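Local coordinates for periplasmic solute binding protein (PDB 4RY1) that probably binds a sugar in the periplasm and delivers it to an ABC-type transporter, at residues Asp397-Ser400 and Gly401-Ile405. Residues are numbered along the deposited sequence; the frame is centred on the assembly and turned at random.
Sequences DFLS and GANRI
Ser400 and Arg404 meet one turn apart on the helix 391-409. The Arg404 chain bends at chi3 (-78°) and folds its guanidinium back over the Ser400 backbone. Ser400 O lies over one face of that flat group, offset toward its rim, and NH1 comes 3.4 Å from Ser400 CB. A water joins the two residues at the guanidinium edge. It donates to Asp397 O at 2.8 Å and is hydrogen-bonded to Ser400 OG at 2.9 Å. Its bond from Arg404 NH2 is weak.

Ala402 is buried. Its CB sits over one face of the Phe398 ring, 4.2 Å from the centroid, in a CH-pi contact. Phe398 CG is anti to the backbone N (chi1 171°), which carries the ring forward along the helix to this methyl. Leu376 and Trp377 of helix 371-385 also touch Phe398.

Leu399 CD1 rests 3.5 Å from Asn403 ND2, while Asn403 OD1 accepts a hydrogen bond from Ile195 N. Four consecutive backbone bonds run from Gly401 N to Asp397 O up to Arg404 N to Ser400 O. These i to i+4 pairs are the regular pattern of an alpha-helix, here the C-terminal one, packed on helix 371-385 and strand 194-195.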
ATOM      1  N   ASP A 397       0.966 -25.616   8.051  1.00 26.54           N
ATOM      2  CA  ASP A 397       1.206 -25.775   6.609  1.00 24.66           C
ATOM      3  C   ASP A 397       1.575 -24.446   5.953  1.00 24.71           C
ATOM      4  O   ASP A 397       2.411 -24.400   5.048  1.00 25.92           O
ATOM      5  CB  ASP A 397       0.003 -26.376   5.886  1.00 25.36           C
ATOM      6  CG  ASP A 397      -0.227 -27.843   6.242  1.00 43.91           C
ATOM      7  OD1 ASP A 397       0.530 -28.419   7.065  1.00 41.45           O
ATOM      8  OD2 ASP A 397      -1.175 -28.423   5.683  1.00 41.64           O
ATOM      9  N   PHE A 398       0.943 -23.373   6.414  1.00 25.17           N
ATOM     10  CA  PHE A 398       1.316 -22.041   5.935  1.00 24.37           C
ATOM     11  C   PHE A 398       2.791 -21.781   6.277  1.00 24.03           C
ATOM     12  O   PHE A 398       3.566 -21.350   5.434  1.00 23.33           O
ATOM     13  CB  PHE A 398       0.419 -20.932   6.500  1.00 22.73           C
ATOM     14  CG  PHE A 398       0.930 -19.547   6.197  1.00 23.11           C
ATOM     15  CD1 PHE A 398       0.676 -18.949   4.961  1.00 21.54           C
ATOM     16  CD2 PHE A 398       1.689 -18.863   7.125  1.00 22.05           C
ATOM     17  CE1 PHE A 398       1.174 -17.685   4.667  1.00 20.50           C
ATOM     18  CE2 PHE A 398       2.184 -17.606   6.839  1.00 22.18           C
ATOM     19  CZ  PHE A 398       1.921 -17.010   5.613  1.00 18.65           C
ATOM     20  N   LEU A 399       3.174 -22.076   7.507  1.00 26.27           N
ATOM     21  CA  LEU A 399       4.553 -21.838   7.939  1.00 23.80           C
ATOM     22  C   LEU A 399       5.592 -22.569   7.071  1.00 25.91           C
ATOM     23  O   LEU A 399       6.563 -21.969   6.644  1.00 26.49           O
ATOM     24  CB  LEU A 399       4.707 -22.219   9.406  1.00 22.65           C
ATOM     25  CG  LEU A 399       6.127 -22.159   9.970  1.00 23.38           C
ATOM     26  CD1 LEU A 399       6.725 -20.765   9.815  1.00 25.87           C
ATOM     27  CD2 LEU A 399       6.088 -22.579  11.433  1.00 40.04           C
ATOM     28  N   SER A 400       5.393 -23.860   6.836  1.00 25.71           N
ATOM     29  CA  SER A 400       6.335 -24.638   6.014  1.00 27.77           C
ATOM     30  C   SER A 400       6.368 -24.133   4.560  1.00 25.06           C
ATOM     31  O   SER A 400       7.432 -23.986   3.972  1.00 30.05           O
ATOM     32  CB  SER A 400       6.024 -26.146   6.085  1.00 37.72           C
ATOM     33  OG  SER A 400       4.660 -26.411   5.838  1.00 85.35           O
ATOM     34  N   GLY A 401       5.201 -23.848   3.990  1.00 25.83           N
ATOM     35  CA  GLY A 401       5.146 -23.381   2.596  1.00 25.01           C
ATOM     36  C   GLY A 401       5.734 -21.976   2.443  1.00 22.88           C
ATOM     37  O   GLY A 401       6.447 -21.667   1.470  1.00 20.73           O
ATOM     38  N   ALA A 402       5.418 -21.125   3.413  1.00 20.72           N
ATOM     39  CA  ALA A 402       5.952 -19.757   3.452  1.00 22.97           C
ATOM     40  C   ALA A 402       7.476 -19.801   3.517  1.00 23.76           C
ATOM     41  O   ALA A 402       8.169 -19.076   2.796  1.00 20.62           O
ATOM     42  CB  ALA A 402       5.385 -18.972   4.626  1.00 20.87           C
ATOM     43  N   ASN A 403       8.000 -20.696   4.351  1.00 22.37           N
ATOM     44  CA  ASN A 403       9.457 -20.809   4.489  1.00 22.54           C
ATOM     45  C   ASN A 403      10.130 -21.288   3.194  1.00 22.97           C
ATOM     46  O   ASN A 403      11.197 -20.786   2.835  1.00 24.93           O
ATOM     47  CB  ASN A 403       9.843 -21.670   5.686  1.00 24.04           C
ATOM     48  CG  ASN A 403       9.752 -20.909   7.002  1.00 21.21           C
ATOM     49  OD1 ASN A 403       9.753 -19.669   7.019  1.00 26.59           O
ATOM     50  ND2 ASN A 403       9.687 -21.638   8.113  1.00 26.58           N
ATOM     51  N   ARG A 404       9.497 -22.222   2.482  1.00 23.12           N
ATOM     52  CA  ARG A 404       9.980 -22.616   1.139  1.00 28.15           C
ATOM     53  C   ARG A 404      10.009 -21.418   0.187  1.00 23.30           C
ATOM     54  O   ARG A 404      10.974 -21.226  -0.521  1.00 23.25           O
ATOM     55  CB  ARG A 404       9.169 -23.771   0.523  1.00 23.79           C
ATOM     56  CG  ARG A 404       9.319 -25.098   1.276  1.00 28.06           C
ATOM     57  CD  ARG A 404       8.552 -26.248   0.633  1.00 50.28           C
ATOM     58  NE  ARG A 404       7.105 -26.255   0.882  1.00 76.83           N
ATOM     59  CZ  ARG A 404       6.516 -26.682   2.000  1.00 53.82           C
ATOM     60  NH1 ARG A 404       7.235 -27.115   3.031  1.00 97.17           N
ATOM     61  NH2 ARG A 404       5.190 -26.659   2.098  1.00 40.22           N
ATOM     62  N   ILE A 405       8.943 -20.625   0.184  1.00 22.90           N
ATOM     63  CA  ILE A 405       8.864 -19.445  -0.696  1.00 20.13           C
ATOM     64  C   ILE A 405       9.988 -18.457  -0.384  1.00 20.63           C
ATOM     65  O   ILE A 405      10.672 -17.970  -1.274  1.00 19.37           O
ATOM     66  CB  ILE A 405       7.502 -18.733  -0.575  1.00 18.73           C
ATOM     67  CG1 ILE A 405       6.405 -19.588  -1.202  1.00 20.24           C
ATOM     68  CG2 ILE A 405       7.540 -17.355  -1.245  1.00 18.06           C
ATOM     69  CD1 ILE A 405       5.010 -19.270  -0.722  1.00 21.63           C
TER
HETATM   70  O   HOH W   1       2.976 -26.709   3.541  1.00 44.78           O